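Local coordinates for choline binding protein PCPA (Streptococcus pneumoniae, PDB 4CP6) that serves as a leucine-rich-repeat surface antigen of the choline-binding protein family in the pneumococcus and probably mediates attachment to host cells, at residues I144-S149 and S156-S161; V230-D235 and E249-P254; E295-P300 and L309-N314; L343-N348 and S354-G359; D381-P386 and S404-S409. One frame throughout, in Å; residues are numbered along the deposited sequence. Where two conformers were deposited one is given.

Contact 1. Residues I144-S149 and S156-S161; sequences IELPAS and SAFSFS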
# COMPACT_ATOMS: atom_id res chain seq x y z
N ILE A 144 8.62 8.38 -15.37
CA ILE A 144 9.91 7.73 -15.24
C ILE A 144 9.86 6.39 -15.94
O ILE A 144 8.86 5.66 -15.82
CB ILE A 144 10.38 7.59 -13.74
CG1 ILE A 144 11.88 7.20 -13.62
CG2 ILE A 144 9.48 6.58 -12.96
CD1 ILE A 144 12.45 7.24 -12.18
N GLU A 145 10.92 6.06 -16.66
CA GLU A 145 11.08 4.76 -17.30
C GLU A 145 12.29 4.13 -16.63
O GLU A 145 13.42 4.63 -16.78
CB GLU A 145 11.33 4.91 -18.80
CG GLU A 145 11.49 3.56 -19.48
CD GLU A 145 11.55 3.56 -21.00
OE1 GLU A 145 11.09 4.54 -21.63
OE2 GLU A 145 11.99 2.53 -21.56
N LEU A 146 12.06 3.05 -15.83
CA LEU A 146 13.13 2.42 -15.07
C LEU A 146 13.96 1.52 -15.95
O LEU A 146 13.39 0.82 -16.80
CB LEU A 146 12.57 1.73 -13.83
CG LEU A 146 11.95 2.73 -12.84
CD1 LEU A 146 11.16 2.02 -11.75
CD2 LEU A 146 13.01 3.62 -12.19
N PRO A 147 15.29 1.54 -15.81
CA PRO A 147 16.14 0.80 -16.76
C PRO A 147 16.08 -0.70 -16.55
O PRO A 147 15.72 -1.16 -15.47
CB PRO A 147 17.54 1.34 -16.46
CG PRO A 147 17.49 1.75 -15.01
CD PRO A 147 16.09 2.34 -14.86
N ALA A 148 16.51 -1.44 -17.57
CA ALA A 148 16.50 -2.89 -17.54
C ALA A 148 17.36 -3.50 -16.44
O ALA A 148 17.06 -4.57 -15.92
CB ALA A 148 16.96 -3.42 -18.90
N SER A 149 18.46 -2.81 -16.05
CA SER A 149 19.36 -3.29 -15.03
C SER A 149 18.71 -3.33 -13.64
O SER A 149 19.23 -4.01 -12.78
CB SER A 149 20.56 -2.35 -14.96
OG SER A 149 20.15 -1.00 -14.85
N SER A 156 8.38 1.72 0.13
CA SER A 156 7.82 3.07 -0.03
C SER A 156 8.63 3.90 -1.04
O SER A 156 8.63 5.14 -0.95
CB SER A 156 7.75 3.76 1.33
OG SER A 156 6.79 3.09 2.13
N ALA A 157 9.28 3.24 -2.02
CA ALA A 157 10.15 4.01 -2.92
C ALA A 157 9.50 5.16 -3.65
O ALA A 157 10.14 6.19 -3.82
CB ALA A 157 10.83 3.09 -3.94
N PHE A 158 8.24 5.02 -4.09
CA PHE A 158 7.57 6.11 -4.81
C PHE A 158 6.36 6.61 -4.04
O PHE A 158 5.58 7.39 -4.59
CB PHE A 158 7.14 5.66 -6.23
CG PHE A 158 8.32 5.34 -7.11
CD1 PHE A 158 8.98 6.35 -7.81
CD2 PHE A 158 8.83 4.05 -7.19
CE1 PHE A 158 10.11 6.07 -8.59
CE2 PHE A 158 9.97 3.76 -7.96
CZ PHE A 158 10.61 4.79 -8.65
N SER A 159 6.20 6.18 -2.79
CA SER A 159 5.03 6.52 -1.99
C SER A 159 4.81 8.02 -1.97
O SER A 159 5.76 8.80 -1.77
CB SER A 159 5.21 5.99 -0.58
OG SER A 159 4.07 6.28 0.22
N PHE A 160 3.55 8.43 -2.13
CA PHE A 160 3.14 9.83 -2.05
C PHE A 160 3.67 10.68 -3.21
O PHE A 160 3.70 11.92 -3.10
CB PHE A 160 3.48 10.43 -0.68
CG PHE A 160 2.28 10.61 0.21
CD1 PHE A 160 1.27 11.50 -0.13
CD2 PHE A 160 2.17 9.91 1.40
CE1 PHE A 160 0.15 11.67 0.70
CE2 PHE A 160 1.04 10.06 2.21
CZ PHE A 160 0.06 10.96 1.87
N SER A 161 4.06 10.04 -4.33
CA SER A 161 4.39 10.76 -5.56
C SER A 161 3.05 11.03 -6.25
O SER A 161 2.62 10.29 -7.14
CB SER A 161 5.34 9.95 -6.44
OG SER A 161 6.60 9.80 -5.82
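Phe158 and Leu146 reach each other with the same first torsion: each has its CG opposite the carbonyl carbon and beside the backbone N (chi1 -65° and -64°), from where the two side chains project in opposing directions. Leu146 brings one methyl, CD1, to 4.2 Å from Phe158 CZ, on an oblique line to the ring. Ile144 uses an almost fully extended chain and arrives differently: its CD1 lies 4.4 Å from Phe158 CE1, at the ring edge and close to the ring plane. The far end of the ring thus sits against two methyls from alternate residues of strand 143-146. Both distances are relaxed van der Waals contacts, and the backbones stay well apart, with the CA atoms of Ile144 and Phe158 separated by 10.8 Å. This spacing spans the apolar interior of a leucine-rich-repeat solenoid of the BspA type, where a parallel strand on one wall faces the loop on the other. Phe136 meets Phe158 with nearly parallel planes, so the ring also has an aromatic neighbour inside the solenoid. Phe158 opens a type II beta turn that ends at Ser161. Phe158 O accepts two hydrogen bonds from one face of its carbonyl plane: from Ser161 N at 3.1 Å and from Ser161 OG at 2.9 Å, the latter 44° above that plane. Ser161 OG is further hydrogen-bonded to Ser139 OG.

Contact 2. Residues V230-D235 and E249-P254; sequences VLFSKD and ESYKTP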
# COMPACT_ATOMS: atom_id res chain seq x y z
N VAL A 230 -7.16 -7.12 -12.49
CA VAL A 230 -7.05 -7.50 -11.07
C VAL A 230 -5.80 -8.33 -10.88
O VAL A 230 -5.60 -9.30 -11.62
CB VAL A 230 -8.31 -8.25 -10.58
CG1 VAL A 230 -8.22 -8.56 -9.09
CG2 VAL A 230 -9.56 -7.43 -10.86
N LEU A 231 -4.97 -7.97 -9.90
CA LEU A 231 -3.71 -8.66 -9.65
C LEU A 231 -3.89 -9.82 -8.67
O LEU A 231 -4.39 -9.63 -7.57
CB LEU A 231 -2.68 -7.66 -9.12
CG LEU A 231 -1.31 -8.20 -8.76
CD1 LEU A 231 -0.53 -8.66 -9.99
CD2 LEU A 231 -0.51 -7.10 -8.06
N PHE A 232 -3.43 -11.02 -9.08
CA PHE A 232 -3.45 -12.23 -8.30
C PHE A 232 -2.07 -12.86 -8.28
O PHE A 232 -1.23 -12.58 -9.15
CB PHE A 232 -4.35 -13.27 -9.00
CG PHE A 232 -5.84 -13.02 -8.95
CD1 PHE A 232 -6.45 -12.19 -9.88
CD2 PHE A 232 -6.62 -13.59 -7.95
CE1 PHE A 232 -7.83 -11.99 -9.85
CE2 PHE A 232 -8.00 -13.38 -7.93
CZ PHE A 232 -8.59 -12.56 -8.86
N SER A 233 -1.88 -13.80 -7.37
CA SER A 233 -0.75 -14.73 -7.49
C SER A 233 -1.05 -15.60 -8.74
O SER A 233 -2.21 -15.76 -9.13
CB SER A 233 -0.65 -15.64 -6.27
OG SER A 233 -1.87 -16.35 -6.02
N LYS A 234 -0.00 -16.15 -9.38
CA LYS A 234 -0.21 -16.95 -10.59
C LYS A 234 -1.25 -18.07 -10.40
O LYS A 234 -2.09 -18.31 -11.28
CB LYS A 234 1.15 -17.52 -11.01
CG LYS A 234 1.12 -18.34 -12.29
CD LYS A 234 1.12 -17.48 -13.50
CE LYS A 234 1.28 -18.34 -14.73
NZ LYS A 234 1.29 -17.51 -15.96
N ASP A 235 -1.25 -18.71 -9.22
CA ASP A 235 -2.19 -19.80 -8.92
C ASP A 235 -3.60 -19.33 -8.50
O ASP A 235 -4.48 -20.17 -8.24
CB ASP A 235 -1.58 -20.76 -7.88
CG ASP A 235 -1.33 -20.17 -6.49
OD1 ASP A 235 -1.86 -19.07 -6.19
OD2 ASP A 235 -0.59 -20.79 -5.70
N GLU A 249 -19.65 -2.77 -11.75
CA GLU A 249 -20.54 -2.65 -10.59
C GLU A 249 -20.60 -3.91 -9.76
O GLU A 249 -20.95 -3.85 -8.58
CB GLU A 249 -21.95 -2.21 -11.04
CG GLU A 249 -21.97 -0.77 -11.53
CD GLU A 249 -23.36 -0.19 -11.76
OE1 GLU A 249 -24.35 -0.78 -11.28
OE2 GLU A 249 -23.45 0.89 -12.39
N SER A 250 -20.32 -5.08 -10.36
CA SER A 250 -20.38 -6.33 -9.61
C SER A 250 -19.14 -7.15 -9.94
O SER A 250 -18.55 -6.98 -11.01
CB SER A 250 -21.64 -7.12 -9.96
OG SER A 250 -21.63 -7.40 -11.35
N TYR A 251 -18.77 -8.03 -9.04
CA TYR A 251 -17.57 -8.86 -9.21
C TYR A 251 -17.71 -10.11 -8.42
O TYR A 251 -18.29 -10.09 -7.31
CB TYR A 251 -16.31 -8.09 -8.75
CG TYR A 251 -15.00 -8.81 -8.98
CD1 TYR A 251 -14.46 -8.91 -10.25
CD2 TYR A 251 -14.27 -9.34 -7.91
CE1 TYR A 251 -13.25 -9.57 -10.47
CE2 TYR A 251 -13.06 -9.99 -8.12
CZ TYR A 251 -12.56 -10.11 -9.40
OH TYR A 251 -11.38 -10.74 -9.63
N LYS A 252 -17.18 -11.22 -8.96
CA LYS A 252 -17.14 -12.49 -8.30
C LYS A 252 -15.68 -12.94 -8.23
O LYS A 252 -15.03 -13.03 -9.27
CB LYS A 252 -17.95 -13.56 -9.05
CG LYS A 252 -19.44 -13.22 -9.15
CD LYS A 252 -20.21 -14.32 -9.90
CE LYS A 252 -21.54 -13.79 -10.37
NZ LYS A 252 -21.73 -14.05 -11.83
N THR A 253 -15.15 -13.22 -7.04
CA THR A 253 -13.78 -13.73 -6.95
C THR A 253 -13.76 -15.14 -7.57
O THR A 253 -14.73 -15.92 -7.47
CB THR A 253 -13.28 -13.73 -5.51
OG1 THR A 253 -14.20 -14.48 -4.69
CG2 THR A 253 -13.09 -12.34 -4.97
N PRO A 254 -12.62 -15.52 -8.17
CA PRO A 254 -12.53 -16.87 -8.77
C PRO A 254 -12.57 -17.97 -7.73
O PRO A 254 -12.26 -17.76 -6.55
CB PRO A 254 -11.19 -16.85 -9.52
CG PRO A 254 -10.41 -15.72 -8.94
CD PRO A 254 -11.40 -14.72 -8.39
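Val230 meets the hydroxyl end of Tyr251 with both its methyls: CG1 lies 3.9 Å and CG2 4.0 Å from Tyr251 OH. The two side chains come from opposite directions, and Val230 CG2 also approaches the ring carbon Tyr251 CZ at 4.3 Å, obliquely to the ring. Two residues along the same strand, Phe232 takes the other part of the contact. Its CZ is 3.4 Å from Tyr251 OH, which lies in the plane of the phenylalanine ring at its edge, so the phenolic oxygen faces ring C-H rather than the pi cloud. The neighbouring edge atom Phe232 CE2 packs on Pro254 CG at 3.5 Å, again obliquely. With its CG opposite the carbonyl carbon (chi1 -72°), Phe232 is aimed across a backbone gap of 10.2 Å, measured between the CA atoms of Phe232 and Pro254. Strand 230-233 is the middle strand of an antiparallel meander, with 224-227 and 238-241 on its two sides; the contact joins this meander to strand 250-252, an outermost strand of the parallel sheet that continues through 273-275 and 296-298 in the leucine-rich-repeat solenoid. Tyr251 is further placed by an edge-to-face contact with Tyr242, and Phe232 by a cation-pi contact with Lys236. Where the strand ends, Ser233 OG donates to Asp235 OD1 at 2.7 Å, nearly in line with the C-O bond. That oxygen has a second partner in Thr237 OG1, while Ser233 OG is also bonded to Gln238 N.

Contact 3. Residues E295-P300 and L309-N314; sequences EEISLP and LAFYGN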
# COMPACT_ATOMS: atom_id res chain seq x y z
N GLU A 295 -22.33 -2.18 -1.63
CA GLU A 295 -23.66 -2.25 -1.02
C GLU A 295 -23.90 -3.61 -0.41
O GLU A 295 -24.62 -3.75 0.59
CB GLU A 295 -24.74 -1.99 -2.07
CG GLU A 295 -24.75 -0.55 -2.57
CD GLU A 295 -25.73 -0.25 -3.69
OE1 GLU A 295 -26.44 -1.18 -4.12
OE2 GLU A 295 -25.72 0.90 -4.18
N GLU A 296 -23.37 -4.65 -1.08
CA GLU A 296 -23.58 -6.01 -0.67
C GLU A 296 -22.34 -6.85 -0.86
O GLU A 296 -21.63 -6.69 -1.84
CB GLU A 296 -24.79 -6.65 -1.38
CG GLU A 296 -24.95 -6.34 -2.84
CD GLU A 296 -26.26 -6.85 -3.41
OE1 GLU A 296 -26.56 -8.05 -3.25
OE2 GLU A 296 -26.98 -6.04 -4.03
N ILE A 297 -22.08 -7.71 0.11
CA ILE A 297 -20.96 -8.63 0.06
C ILE A 297 -21.40 -9.99 0.52
O ILE A 297 -22.06 -10.10 1.56
CB ILE A 297 -19.75 -8.09 0.84
CG1 ILE A 297 -18.52 -9.03 0.62
CG2 ILE A 297 -20.07 -7.91 2.34
CD1 ILE A 297 -17.32 -8.49 1.16
N SER A 298 -21.09 -11.05 -0.25
CA SER A 298 -21.45 -12.40 0.15
C SER A 298 -20.20 -13.03 0.79
O SER A 298 -19.15 -13.11 0.12
CB SER A 298 -21.91 -13.22 -1.04
OG SER A 298 -22.21 -14.54 -0.64
N LEU A 299 -20.30 -13.46 2.05
CA LEU A 299 -19.19 -14.07 2.78
C LEU A 299 -19.42 -15.57 2.87
O LEU A 299 -20.52 -16.00 3.23
CB LEU A 299 -19.10 -13.48 4.19
CG LEU A 299 -18.91 -11.94 4.24
CD1 LEU A 299 -18.94 -11.47 5.70
CD2 LEU A 299 -17.60 -11.52 3.56
N PRO A 300 -18.39 -16.37 2.56
CA PRO A 300 -18.60 -17.82 2.44
C PRO A 300 -18.51 -18.64 3.72
O PRO A 300 -17.95 -18.20 4.71
CB PRO A 300 -17.48 -18.23 1.47
CG PRO A 300 -16.35 -17.27 1.83
CD PRO A 300 -17.06 -15.97 2.07
N LEU A 309 -9.99 -3.82 10.69
CA LEU A 309 -10.52 -2.77 9.83
C LEU A 309 -10.78 -3.26 8.42
O LEU A 309 -10.72 -2.48 7.47
CB LEU A 309 -9.67 -1.48 9.88
CG LEU A 309 -9.73 -0.77 11.25
CD1 LEU A 309 -8.53 0.17 11.44
CD2 LEU A 309 -11.04 -0.02 11.40
N ALA A 310 -11.22 -4.52 8.28
CA ALA A 310 -11.56 -5.01 6.94
C ALA A 310 -12.80 -4.26 6.41
O ALA A 310 -12.88 -3.98 5.21
CB ALA A 310 -11.85 -6.51 6.99
N PHE A 311 -13.77 -3.97 7.29
CA PHE A 311 -14.99 -3.23 6.97
C PHE A 311 -14.86 -1.89 7.67
O PHE A 311 -15.10 -1.80 8.88
CB PHE A 311 -16.23 -4.00 7.44
CG PHE A 311 -16.39 -5.31 6.70
CD1 PHE A 311 -16.89 -5.33 5.40
CD2 PHE A 311 -16.06 -6.50 7.30
CE1 PHE A 311 -17.06 -6.54 4.72
CE2 PHE A 311 -16.22 -7.72 6.61
CZ PHE A 311 -16.73 -7.72 5.33
N TYR A 312 -14.45 -0.87 6.93
CA TYR A 312 -14.13 0.43 7.51
C TYR A 312 -14.47 1.50 6.51
O TYR A 312 -13.90 1.54 5.44
CB TYR A 312 -12.63 0.45 7.79
CG TYR A 312 -12.03 1.71 8.38
CD1 TYR A 312 -12.73 2.47 9.31
CD2 TYR A 312 -10.73 2.09 8.08
CE1 TYR A 312 -12.14 3.56 9.95
CE2 TYR A 312 -10.13 3.19 8.69
CZ TYR A 312 -10.85 3.93 9.62
OH TYR A 312 -10.26 5.02 10.25
N GLY A 313 -15.40 2.36 6.86
CA GLY A 313 -15.76 3.45 5.95
C GLY A 313 -16.52 3.01 4.72
O GLY A 313 -16.48 3.69 3.68
N ASN A 314 -17.22 1.87 4.79
CA ASN A 314 -18.04 1.40 3.68
C ASN A 314 -19.37 2.17 3.71
O ASN A 314 -20.37 1.72 4.29
CB ASN A 314 -18.27 -0.08 3.76
CG ASN A 314 -16.96 -0.81 3.66
OD1 ASN A 314 -16.31 -0.83 2.59
ND2 ASN A 314 -16.55 -1.39 4.74
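Ile297 crosses the interior of a BspA-type leucine-rich-repeat coil to the edge of the Phe311 ring, joining strand 296-298 to the short strand 311-312 on the other wall. The CA atoms of the pair are 10.6 Å apart, a gap bridged here by side chains. Starting at CB, the isoleucine is still 5.0 Å from Phe311 CE1. There it branches. CG2 occupies the position between the backbone N and the carbonyl carbon and comes to 4.1 Å from Phe311 CE1. CG1 lies opposite the backbone N (chi1 -173°) and is itself no closer than CB, but it carries CD1 onward to 4.1 Å from the same ring carbon, CE1. One aromatic C-H corner is thus straddled by the two ends of the isoleucine fork, with CD1 near the ring plane. Leu320 of strand 319-322 touches both Ile297 and Phe311, and the Phe288 ring meets Phe311 with planes clearly inclined, so the coils on either side share this apolar interior. The remaining contact is made by Leu299, also at the edge and near the plane of the ring: its CD2 methyl stands 4.3 Å from Phe311 CZ.

Contact 4. Residues L343-N348 and S354-G359; sequences LTIGNN and SFFLSG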
# COMPACT_ATOMS: atom_id res chain seq x y z
N LEU A 343 -26.89 -6.54 11.00
CA LEU A 343 -25.73 -7.41 11.14
C LEU A 343 -26.21 -8.76 11.65
O LEU A 343 -26.99 -8.80 12.63
CB LEU A 343 -24.70 -6.79 12.11
CG LEU A 343 -23.58 -7.73 12.53
CD1 LEU A 343 -22.61 -7.96 11.36
CD2 LEU A 343 -22.81 -7.17 13.74
N THR A 344 -25.77 -9.87 11.03
CA THR A 344 -26.06 -11.20 11.53
C THR A 344 -24.75 -11.87 11.90
O THR A 344 -23.79 -11.78 11.13
CB THR A 344 -26.85 -12.04 10.52
OG1 THR A 344 -28.12 -11.40 10.32
CG2 THR A 344 -27.05 -13.49 10.98
N ILE A 345 -24.71 -12.51 13.07
CA ILE A 345 -23.53 -13.19 13.56
C ILE A 345 -23.86 -14.67 13.51
O ILE A 345 -24.75 -15.14 14.23
CB ILE A 345 -23.16 -12.70 14.98
CG1 ILE A 345 -23.12 -11.16 15.05
CG2 ILE A 345 -21.83 -13.31 15.43
CD1 ILE A 345 -22.77 -10.56 16.42
N GLY A 346 -23.09 -15.41 12.70
CA GLY A 346 -23.29 -16.82 12.41
C GLY A 346 -23.29 -17.78 13.59
O GLY A 346 -22.87 -17.46 14.70
N ASN A 347 -23.79 -19.01 13.32
CA ASN A 347 -24.09 -20.03 14.33
C ASN A 347 -23.00 -20.40 15.31
O ASN A 347 -23.30 -20.58 16.49
CB ASN A 347 -24.59 -21.35 13.67
CG ASN A 347 -25.92 -21.23 12.94
OD1 ASN A 347 -26.65 -20.25 13.05
ND2 ASN A 347 -26.27 -22.22 12.14
N ASN A 348 -21.76 -20.57 14.84
CA ASN A 348 -20.74 -21.08 15.74
C ASN A 348 -19.80 -20.00 16.27
O ASN A 348 -18.74 -20.32 16.78
CB ASN A 348 -19.99 -22.26 15.09
CG ASN A 348 -20.97 -23.27 14.53
OD1 ASN A 348 -21.92 -23.69 15.22
ND2 ASN A 348 -20.88 -23.53 13.23
N SER A 354 -13.08 -7.72 21.90
CA SER A 354 -13.09 -6.30 22.13
C SER A 354 -13.07 -5.60 20.78
O SER A 354 -12.45 -6.09 19.82
CB SER A 354 -11.82 -5.91 22.87
OG SER A 354 -11.89 -6.39 24.20
N PHE A 355 -13.68 -4.42 20.71
CA PHE A 355 -13.62 -3.54 19.53
C PHE A 355 -14.22 -4.16 18.27
O PHE A 355 -13.83 -3.82 17.14
CB PHE A 355 -12.16 -3.09 19.27
CG PHE A 355 -11.50 -2.47 20.49
CD1 PHE A 355 -12.05 -1.34 21.09
CD2 PHE A 355 -10.37 -3.04 21.05
CE1 PHE A 355 -11.44 -0.77 22.21
CE2 PHE A 355 -9.77 -2.48 22.18
CZ PHE A 355 -10.31 -1.34 22.74
N PHE A 356 -15.20 -5.02 18.43
CA PHE A 356 -15.87 -5.72 17.34
C PHE A 356 -16.67 -4.81 16.43
O PHE A 356 -16.54 -4.88 15.19
CB PHE A 356 -16.74 -6.79 17.97
CG PHE A 356 -17.48 -7.72 17.04
CD1 PHE A 356 -16.79 -8.67 16.29
CD2 PHE A 356 -18.87 -7.73 17.02
CE1 PHE A 356 -17.48 -9.59 15.49
CE2 PHE A 356 -19.56 -8.65 16.22
CZ PHE A 356 -18.85 -9.58 15.47
N LEU A 357 -17.50 -3.91 17.02
CA LEU A 357 -18.38 -3.07 16.23
C LEU A 357 -18.44 -1.70 16.87
O LEU A 357 -18.68 -1.58 18.08
CB LEU A 357 -19.74 -3.75 16.15
CG LEU A 357 -20.80 -3.00 15.38
CD1 LEU A 357 -20.40 -2.81 13.89
CD2 LEU A 357 -22.13 -3.70 15.48
N SER A 358 -18.13 -0.66 16.09
CA SER A 358 -18.01 0.69 16.63
C SER A 358 -18.08 1.71 15.50
O SER A 358 -18.21 1.36 14.32
CB SER A 358 -16.68 0.86 17.38
OG SER A 358 -15.58 0.67 16.50
N GLY A 359 -17.97 2.98 15.88
CA GLY A 359 -17.95 4.08 14.92
C GLY A 359 -19.32 4.50 14.44
O GLY A 359 -20.33 4.22 15.08
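Ile345 and Phe356 make the tight part of this contact: CD1 of the isoleucine lies 3.7 Å from Phe356 CE2 and 4.2 Å from Phe356 CZ, approaching the ring obliquely. A chi1 of -50° sets CG1 of Ile345 opposite the carbonyl carbon, and the extended chi2 of 180° carries its terminal CD1 to the ring. A second close point joins Leu343 and Leu357, which reach toward each other tip to tip with their CD2 methyls 3.9 Å apart. Between these points the fit relaxes, since Leu343 CD2 stays 4.3 Å from Phe356 CE2. All four side chains are buried inside the leucine-rich-repeat solenoid, where strand 342-345 and the strand 357-358 form opposing walls; Met334 touches Leu343, Phe356 and Leu357, and Phe329 meets Phe356 edge-to-face. Outside this apolar layer the character changes. Phe355, the neighbour of Phe356 and partly exposed, stacks its ring on His332 instead of entering the core. Past the strand, the chain turns polar and opens to solvent at Asn348, whose ND2 bonds to Asn325 OD1, while Asn347 N bonds to Asp324 OD1 and Asn347 O accepts from Asn371 ND2.

Contact 5. Residues D381-P386 and S404-S409; sequences DTFAIP and SNLSTS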
# COMPACT_ATOMS: atom_id res chain seq x y z
N ASP A 381 -16.22 -3.81 25.96
CA ASP A 381 -15.89 -2.98 24.81
C ASP A 381 -16.09 -3.69 23.49
O ASP A 381 -15.58 -3.23 22.46
CB ASP A 381 -14.48 -2.37 24.94
CG ASP A 381 -13.40 -3.40 25.10
OD1 ASP A 381 -13.71 -4.60 25.02
OD2 ASP A 381 -12.22 -3.01 25.25
N THR A 382 -16.83 -4.82 23.47
CA THR A 382 -17.14 -5.47 22.19
C THR A 382 -17.95 -4.51 21.31
O THR A 382 -17.63 -4.34 20.12
CB THR A 382 -17.94 -6.74 22.47
OG1 THR A 382 -17.09 -7.70 23.09
CG2 THR A 382 -18.54 -7.35 21.20
N PHE A 383 -18.99 -3.91 21.88
CA PHE A 383 -19.88 -3.00 21.17
C PHE A 383 -19.75 -1.58 21.67
O PHE A 383 -19.72 -1.34 22.89
CB PHE A 383 -21.34 -3.44 21.39
CG PHE A 383 -21.66 -4.78 20.78
CD1 PHE A 383 -21.80 -4.92 19.40
CD2 PHE A 383 -21.85 -5.91 21.58
CE1 PHE A 383 -22.08 -6.17 18.83
CE2 PHE A 383 -22.19 -7.14 21.01
CZ PHE A 383 -22.30 -7.26 19.64
N ALA A 384 -19.74 -0.63 20.75
CA ALA A 384 -19.86 0.79 21.04
C ALA A 384 -20.84 1.26 19.98
O ALA A 384 -20.46 1.68 18.87
CB ALA A 384 -18.52 1.51 20.93
N ILE A 385 -22.13 1.06 20.28
CA ILE A 385 -23.19 1.25 19.30
C ILE A 385 -24.33 2.12 19.83
O ILE A 385 -24.47 2.27 21.06
CB ILE A 385 -23.74 -0.14 18.87
CG1 ILE A 385 -24.41 -0.91 20.05
CG2 ILE A 385 -22.64 -1.00 18.21
CD1 ILE A 385 -25.16 -2.19 19.63
N PRO A 386 -25.20 2.64 18.94
CA PRO A 386 -26.35 3.41 19.43
C PRO A 386 -27.28 2.55 20.29
O PRO A 386 -27.47 1.34 20.04
CB PRO A 386 -27.04 3.86 18.14
CG PRO A 386 -25.92 3.86 17.10
CD PRO A 386 -25.15 2.62 17.46
N SER A 404 -25.31 -7.47 30.84
CA SER A 404 -24.24 -7.28 31.79
C SER A 404 -23.03 -6.56 31.18
O SER A 404 -22.26 -5.93 31.91
CB SER A 404 -23.81 -8.62 32.34
OG SER A 404 -22.81 -8.45 33.33
N ASN A 405 -22.85 -6.63 29.85
CA ASN A 405 -21.66 -6.09 29.18
C ASN A 405 -21.89 -4.89 28.30
O ASN A 405 -20.93 -4.14 28.06
CB ASN A 405 -20.98 -7.21 28.39
CG ASN A 405 -20.47 -8.28 29.32
OD1 ASN A 405 -21.09 -9.36 29.51
ND2 ASN A 405 -19.40 -7.98 30.02
N LEU A 406 -23.11 -4.67 27.84
CA LEU A 406 -23.40 -3.53 26.97
C LEU A 406 -23.33 -2.21 27.69
O LEU A 406 -23.92 -2.07 28.78
CB LEU A 406 -24.79 -3.64 26.32
CG LEU A 406 -24.95 -4.62 25.18
CD1 LEU A 406 -26.41 -4.81 24.88
CD2 LEU A 406 -24.18 -4.14 23.93
N SER A 407 -22.70 -1.21 27.07
CA SER A 407 -22.62 0.12 27.66
C SER A 407 -23.92 0.88 27.48
O SER A 407 -24.08 1.98 28.05
CB SER A 407 -21.50 0.92 27.01
OG SER A 407 -21.71 1.03 25.61
N THR A 408 -24.82 0.33 26.65
CA THR A 408 -26.12 0.93 26.34
C THR A 408 -27.23 -0.06 26.74
O THR A 408 -27.00 -1.27 26.81
CB THR A 408 -26.17 1.27 24.84
OG1 THR A 408 -25.61 0.18 24.07
CG2 THR A 408 -25.37 2.54 24.52
N SER A 409 -28.45 0.47 26.95
CA SER A 409 -29.62 -0.32 27.38
C SER A 409 -30.49 -0.71 26.18
O SER A 409 -31.68 -0.37 26.12
CB SER A 409 -30.45 0.50 28.36
OG SER A 409 -29.70 0.80 29.53
O HOH W 1 -20.63 -2.19 25.30
O HOH W 2 -22.79 0.07 22.98
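Leu406 CD2 approaches the Phe383 ring obliquely, 3.8 Å from Phe383 CD2, while Thr382 CG2 lies over one face, 3.6 Å above the ring plane and displaced toward the rim; Phe391 meets the ring edge-to-face. Leu406 is the first residue to leave helical geometry after helix 396-405, so the contact packs the chain leaving that helix onto a loop near the C-terminal end of the leucine-rich-repeat solenoid. The same methyl also nears Phe383 CB, so it packs where the ring joins the chain. Beyond this apolar patch two waters bridge the segments. Water 1 links Phe383 O, at 2.7 Å, with Ser407 N, at 2.9 Å. Water 2 ties backbone to side-chain hydroxyls: it accepts from Ile385 N at 3.0 Å, donates to Thr408 OG1, is hydrogen-bonded to Ser407 OG, and makes a weak, long bond to Phe383 O. A chi1 of 58° for Ser407 and 43° for Thr408 sets each hydroxyl between the backbone N and the carbonyl carbon, turned to the bridging water. Thr408 OG1 has another partner in Asn410 OD1, which helps fix its rotation. Ser407 is exposed, placing this wet side at the surface, whereas Phe383 and Ile385 are buried. The other threonine branch packs directly on the backbone, with Thr408 CG2 3.6 Å from Ile385 O.

In the fold
The five contacts follow one another along the solenoid; the centres of contacts 1 and 5 are about 48 Å apart. Contacts 1, 3 and 4 repeat one design, a strand facing a phenylalanine of the opposite wall. Contact 2 is set apart by its antiparallel meander, though its strand 250-252 shares a sheet with strand 296-298 of contact 3; its centre is about 26 Å from that of contact 1 and about 16 Å from that of contact 3. Contacts 3 and 4 have centres about 12 Å apart and share one sheet, through strands 311-312 and 357-358, though their nearest atoms remain about 7 Å apart. Contacts 4 and 5 touch directly: Ser354 OG and Asp381 OD1, 2.7 Å apart, probably hydrogen-bond, and Leu357 CD2 packs on Ile385 CG2 at 3.9 Å.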